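Local coordinates for periplasmic solute binding protein (Pectobacterium atrosepticum, PDB 4RY1) that probably captures a sugar in the periplasm and delivers it to an ABC-type transporter, as other members of its solute-binding protein family do, at residues F271-L282 / A353-V362. Numbering follows the deposited sequence.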
ATOM      1  N   PHE A 271     -12.499  -8.829  -7.931  1.00 21.29           N
ATOM      2  CA  PHE A 271     -12.612  -7.411  -7.691  1.00 19.72           C
ATOM      3  C   PHE A 271     -14.080  -7.045  -7.540  1.00 20.75           C
ATOM      4  O   PHE A 271     -14.831  -6.958  -8.509  1.00 22.59           O
ATOM      5  CB  PHE A 271     -11.935  -6.624  -8.799  1.00 19.73           C
ATOM      6  CG  PHE A 271     -10.446  -6.694  -8.707  1.00 19.10           C
ATOM      7  CD1 PHE A 271      -9.768  -7.791  -9.193  1.00 17.77           C
ATOM      8  CD2 PHE A 271      -9.740  -5.706  -8.093  1.00 17.91           C
ATOM      9  CE1 PHE A 271      -8.396  -7.891  -9.089  1.00 17.33           C
ATOM     10  CE2 PHE A 271      -8.361  -5.806  -7.962  1.00 16.51           C
ATOM     11  CZ  PHE A 271      -7.688  -6.888  -8.483  1.00 18.18           C
ATOM     12  N   ILE A 272     -14.473  -6.828  -6.298  1.00 19.16           N
ATOM     13  CA  ILE A 272     -15.880  -6.609  -5.959  1.00 18.53           C
ATOM     14  C   ILE A 272     -16.363  -5.324  -6.629  1.00 20.81           C
ATOM     15  O   ILE A 272     -15.764  -4.263  -6.486  1.00 22.36           O
ATOM     16  CB  ILE A 272     -16.096  -6.543  -4.434  1.00 20.18           C
ATOM     17  CG1 ILE A 272     -15.576  -7.840  -3.792  1.00 21.09           C
ATOM     18  CG2 ILE A 272     -17.573  -6.326  -4.110  1.00 20.28           C
ATOM     19  CD1 ILE A 272     -15.514  -7.781  -2.284  1.00 20.29           C
ATOM     20  N   THR A 273     -17.485  -5.418  -7.326  1.00 20.29           N
ATOM     21  CA  THR A 273     -17.986  -4.284  -8.112  1.00 22.33           C
ATOM     22  C   THR A 273     -19.502  -4.154  -8.027  1.00 24.16           C
ATOM     23  O   THR A 273     -20.214  -5.151  -7.946  1.00 26.87           O
ATOM     24  CB  THR A 273     -17.572  -4.429  -9.585  1.00 23.95           C
ATOM     25  OG1 THR A 273     -16.157  -4.653  -9.659  1.00 31.98           O
ATOM     26  CG2 THR A 273     -17.877  -3.196 -10.376  1.00 24.80           C
ATOM     27  N   ILE A 274     -19.965  -2.908  -8.018  1.00 19.85           N
ATOM     28  CA  ILE A 274     -21.398  -2.579  -8.154  1.00 21.82           C
ATOM     29  C   ILE A 274     -21.814  -2.953  -9.567  1.00 24.08           C
ATOM     30  O   ILE A 274     -21.161  -2.546 -10.521  1.00 24.61           O
ATOM     31  CB  ILE A 274     -21.683  -1.065  -7.949  1.00 25.87           C
ATOM     32  CG1 ILE A 274     -21.378  -0.615  -6.522  1.00 24.63           C
ATOM     33  CG2 ILE A 274     -23.156  -0.742  -8.235  1.00 30.72           C
ATOM     34  CD1 ILE A 274     -21.381   0.885  -6.305  1.00 31.20           C
ATOM     35  N   PRO A 275     -22.907  -3.721  -9.716  1.00 21.86           N
ATOM     36  CA  PRO A 275     -23.395  -3.969 -11.063  1.00 26.27           C
ATOM     37  C   PRO A 275     -23.653  -2.625 -11.761  1.00 30.22           C
ATOM     38  O   PRO A 275     -24.230  -1.718 -11.165  1.00 29.38           O
ATOM     39  CB  PRO A 275     -24.691  -4.755 -10.821  1.00 26.84           C
ATOM     40  CG  PRO A 275     -24.499  -5.389  -9.479  1.00 30.04           C
ATOM     41  CD  PRO A 275     -23.772  -4.339  -8.700  1.00 25.48           C
ATOM     42  N   GLY A 276     -23.152  -2.473 -12.980  1.00 26.87           N
ATOM     43  CA  GLY A 276     -23.326  -1.226 -13.740  1.00 33.72           C
ATOM     44  C   GLY A 276     -22.494  -0.064 -13.236  1.00 38.22           C
ATOM     45  O   GLY A 276     -22.818   1.100 -13.445  1.00 58.72           O
ATOM     46  N   ALA A 277     -21.400  -0.396 -12.569  1.00 28.29           N
ATOM     47  CA  ALA A 277     -20.518   0.619 -12.009  1.00 23.86           C
ATOM     48  C   ALA A 277     -20.048   1.598 -13.062  1.00 22.03           C
ATOM     49  O   ALA A 277     -19.823   1.244 -14.213  1.00 30.26           O
ATOM     50  CB  ALA A 277     -19.301  -0.028 -11.350  1.00 23.72           C
ATOM     51  N   LYS A 278     -19.814   2.811 -12.610  1.00 26.26           N
ATOM     52  CA  LYS A 278     -19.358   3.905 -13.482  1.00 36.22           C
ATOM     53  C   LYS A 278     -17.850   3.880 -13.703  1.00 54.25           C
ATOM     54  O   LYS A 278     -17.315   4.444 -14.667  1.00 38.68           O
ATOM     55  CB  LYS A 278     -19.722   5.243 -12.864  1.00 30.67           C
ATOM     56  CG  LYS A 278     -21.199   5.435 -12.582  1.00 28.26           C
ATOM     57  CD  LYS A 278     -21.469   6.919 -12.384  1.00 32.90           C
ATOM     58  CE  LYS A 278     -22.828   7.252 -11.776  1.00 33.53           C
ATOM     59  NZ  LYS A 278     -23.853   7.649 -12.783  1.00 39.05           N
ATOM     60  N   ASP A 279     -17.180   3.240 -12.768  1.00 25.64           N
ATOM     61  CA  ASP A 279     -15.725   3.150 -12.736  1.00 21.71           C
ATOM     62  C   ASP A 279     -15.369   1.849 -12.047  1.00 23.47           C
ATOM     63  O   ASP A 279     -16.141   1.359 -11.232  1.00 22.44           O
ATOM     64  CB  ASP A 279     -15.130   4.293 -11.940  1.00 23.56           C
ATOM     65  CG  ASP A 279     -13.631   4.402 -12.121  1.00 22.56           C
ATOM     66  OD1 ASP A 279     -13.192   4.893 -13.177  1.00 23.78           O
ATOM     67  OD2 ASP A 279     -12.876   4.007 -11.210  1.00 23.47           O
ATOM     68  N   SER A 280     -14.210   1.294 -12.378  1.00 19.95           N
ATOM     69  CA  SER A 280     -13.770   0.051 -11.743  1.00 21.20           C
ATOM     70  C   SER A 280     -13.409   0.251 -10.275  1.00 18.61           C
ATOM     71  O   SER A 280     -13.483  -0.687  -9.477  1.00 21.50           O
ATOM     72  CB  SER A 280     -12.570  -0.530 -12.477  1.00 20.15           C
ATOM     73  OG  SER A 280     -11.436   0.296 -12.288  1.00 20.48           O
ATOM     74  N   GLY A 281     -12.980   1.454  -9.924  1.00 17.79           N
ATOM     75  CA  GLY A 281     -12.505   1.698  -8.564  1.00 17.55           C
ATOM     76  C   GLY A 281     -11.180   1.015  -8.264  1.00 19.07           C
ATOM     77  O   GLY A 281     -10.777   0.950  -7.116  1.00 18.52           O
ATOM     78  N   LEU A 282     -10.499   0.523  -9.302  1.00 17.41           N
ATOM     79  CA  LEU A 282      -9.183  -0.112  -9.154  1.00 16.05           C
ATOM     80  C   LEU A 282      -8.213   0.888  -8.573  1.00 16.24           C
ATOM     81  O   LEU A 282      -8.076   2.000  -9.062  1.00 17.20           O
ATOM     82  CB  LEU A 282      -8.641  -0.607 -10.498  1.00 18.59           C
ATOM     83  CG  LEU A 282      -7.288  -1.323 -10.491  1.00 19.43           C
ATOM     84  CD1 LEU A 282      -7.386  -2.593  -9.672  1.00 23.57           C
ATOM     85  CD2 LEU A 282      -6.771  -1.604 -11.895  1.00 21.93           C
ATOM     86  N   ALA A 353      -3.981 -10.254 -11.798  1.00 15.30           N
ATOM     87  CA  ALA A 353      -5.431 -10.026 -11.715  1.00 16.30           C
ATOM     88  C   ALA A 353      -5.754  -8.534 -11.760  1.00 16.47           C
ATOM     89  O   ALA A 353      -6.670  -8.093 -12.475  1.00 17.54           O
ATOM     90  CB  ALA A 353      -6.017 -10.677 -10.473  1.00 18.17           C
ATOM     91  N   ALA A 354      -5.003  -7.750 -10.998  1.00 14.63           N
ATOM     92  CA  ALA A 354      -5.186  -6.294 -11.022  1.00 14.88           C
ATOM     93  C   ALA A 354      -4.942  -5.730 -12.422  1.00 16.49           C
ATOM     94  O   ALA A 354      -5.691  -4.858 -12.889  1.00 16.20           O
ATOM     95  CB  ALA A 354      -4.281  -5.613 -10.006  1.00 14.67           C
ATOM     96  N   ALA A 355      -3.907  -6.244 -13.089  1.00 15.34           N
ATOM     97  CA  ALA A 355      -3.556  -5.782 -14.434  1.00 17.52           C
ATOM     98  C   ALA A 355      -4.660  -6.061 -15.462  1.00 17.89           C
ATOM     99  O   ALA A 355      -4.789  -5.329 -16.469  1.00 23.39           O
ATOM    100  CB  ALA A 355      -2.230  -6.377 -14.884  1.00 18.49           C
ATOM    101  N   ALA A 356      -5.471  -7.088 -15.209  1.00 18.01           N
ATOM    102  CA  ALA A 356      -6.598  -7.458 -16.087  1.00 17.20           C
ATOM    103  C   ALA A 356      -7.857  -6.631 -15.871  1.00 18.17           C
ATOM    104  O   ALA A 356      -8.784  -6.709 -16.671  1.00 23.07           O
ATOM    105  CB  ALA A 356      -6.932  -8.931 -15.918  1.00 18.50           C
ATOM    106  N   GLN A 357      -7.897  -5.848 -14.797  1.00 17.17           N
ATOM    107  CA  GLN A 357      -9.080  -5.041 -14.487  1.00 18.15           C
ATOM    108  C   GLN A 357      -9.141  -3.801 -15.354  1.00 19.13           C
ATOM    109  O   GLN A 357      -8.110  -3.320 -15.808  1.00 20.25           O
ATOM    110  CB  GLN A 357      -9.072  -4.604 -13.023  1.00 17.22           C
ATOM    111  CG  GLN A 357      -9.075  -5.756 -12.047  1.00 19.51           C
ATOM    112  CD  GLN A 357     -10.142  -6.800 -12.349  1.00 24.05           C
ATOM    113  OE1 GLN A 357     -11.328  -6.499 -12.312  1.00 27.76           O
ATOM    114  NE2 GLN A 357      -9.716  -8.057 -12.617  1.00 25.90           N
ATOM    115  N   PRO A 358     -10.353  -3.268 -15.576  1.00 21.21           N
ATOM    116  CA  PRO A 358     -10.426  -2.002 -16.292  1.00 21.83           C
ATOM    117  C   PRO A 358      -9.735  -0.901 -15.521  1.00 22.00           C
ATOM    118  O   PRO A 358      -9.949  -0.748 -14.318  1.00 20.99           O
ATOM    119  CB  PRO A 358     -11.929  -1.724 -16.404  1.00 24.51           C
ATOM    120  CG  PRO A 358     -12.601  -3.032 -16.169  1.00 26.84           C
ATOM    121  CD  PRO A 358     -11.680  -3.840 -15.298  1.00 21.58           C
ATOM    122  N   GLU A 359      -8.918  -0.137 -16.226  1.00 22.44           N
ATOM    123  CA  GLU A 359      -8.276   1.036 -15.654  1.00 24.35           C
ATOM    124  C   GLU A 359      -9.313   1.969 -15.044  1.00 21.11           C
ATOM    125  O   GLU A 359     -10.351   2.226 -15.653  1.00 23.55           O
ATOM    126  CB  GLU A 359      -7.504   1.789 -16.736  1.00 32.17           C
ATOM    127  CG  GLU A 359      -6.439   2.720 -16.199  1.00 44.86           C
ATOM    128  CD  GLU A 359      -5.471   3.184 -17.279  1.00 82.23           C
ATOM    129  OE1 GLU A 359      -5.201   2.420 -18.234  1.00 81.12           O
ATOM    130  OE2 GLU A 359      -4.978   4.324 -17.179  1.00 73.20           O
ATOM    131  N   SER A 360      -9.022   2.488 -13.853  1.00 20.53           N
ATOM    132  CA  SER A 360      -9.878   3.505 -13.229  1.00 19.92           C
ATOM    133  C   SER A 360      -9.614   4.854 -13.876  1.00 19.11           C
ATOM    134  O   SER A 360      -8.492   5.154 -14.258  1.00 21.39           O
ATOM    135  CB  SER A 360      -9.616   3.634 -11.726  1.00 20.75           C
ATOM    136  OG  SER A 360     -10.431   4.652 -11.143  1.00 20.54           O
ATOM    137  N   LYS A 361     -10.657   5.665 -13.940  1.00 20.83           N
ATOM    138  CA  LYS A 361     -10.573   7.054 -14.399  1.00 20.86           C
ATOM    139  C   LYS A 361     -10.650   8.026 -13.243  1.00 22.55           C
ATOM    140  O   LYS A 361     -10.729   9.252 -13.439  1.00 24.89           O
ATOM    141  CB  LYS A 361     -11.705   7.350 -15.361  1.00 24.08           C
ATOM    142  CG  LYS A 361     -11.503   6.578 -16.626  1.00 24.84           C
ATOM    143  CD  LYS A 361     -12.829   6.202 -17.228  1.00 57.88           C
ATOM    144  CE  LYS A 361     -12.675   5.783 -18.675  1.00 90.78           C
ATOM    145  NZ  LYS A 361     -12.933   4.332 -18.869  1.00 92.02           N
ATOM    146  N   VAL A 362     -10.624   7.467 -12.038  1.00 19.31           N
ATOM    147  CA  VAL A 362     -10.788   8.263 -10.832  1.00 18.91           C
ATOM    148  C   VAL A 362      -9.439   8.234 -10.098  1.00 19.00           C
ATOM    149  O   VAL A 362      -9.020   7.197  -9.583  1.00 20.58           O
ATOM    150  CB  VAL A 362     -11.914   7.715  -9.935  1.00 20.96           C
ATOM    151  CG1 VAL A 362     -12.087   8.555  -8.678  1.00 21.13           C
ATOM    152  CG2 VAL A 362     -13.229   7.656 -10.693  1.00 23.86           C
TER
HETATM  153  O   HOH W   1     -13.042   1.962 -14.909  1.00 23.71           O
HETATM  154  O   HOH W   2      -9.546   4.269  -8.490  1.00 24.51           O
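Phe271 lies against Gln357, in the chain that follows helix 346-356. Gln357 CG sits over one face of the ring, 3.6 Å from its centroid, in a CH-pi contact. The Gln357 chain bends at chi2 (-49°), which lays its amide over the ring, with the two planes 15° apart. The amide is also held in place: Gln357 NE2 donates to Ala353 O, four residues back, on helix 346-356, at 3.0 Å. Ala353 CB meets the ring at its edge. Ala354 CB is 3.9 Å from Phe271 CZ. Leu282 CD2 reaches Gln357 CB at 3.9 Å, its side chain crossing that of Gln357 at about a right angle.

The contact joins two connections of the periplasmic binding protein fold. Residues 271-282 link strands 266-268 and 284-292 of the main sheet, and 357-362 lead away from helix 346-356. Gln181 of helix 169-183 bonds to the backbone of the first loop.

Beyond Leu282 the contact turns polar. Ser280 OG donates to Pro358 O at 2.7 Å and accepts from Leu282 N, forming an ST turn. Both oxygens of Asp279 face 360-361 through their syn lone pairs. Asp279 OD1 takes a nearly straight bond from Lys361 N (2.8 Å, 173°). Asp279 OD2 takes a short one from Ser360 OG (2.5 Å). Gly281 N also reaches OD2, from above the carboxylate plane, closing an Asx turn. Ser360 OG in turn accepts from Val362 N in a second ST turn. One water bridges Ser280 N and Glu359 O; another donates to Leu282 O and Ser360 OG.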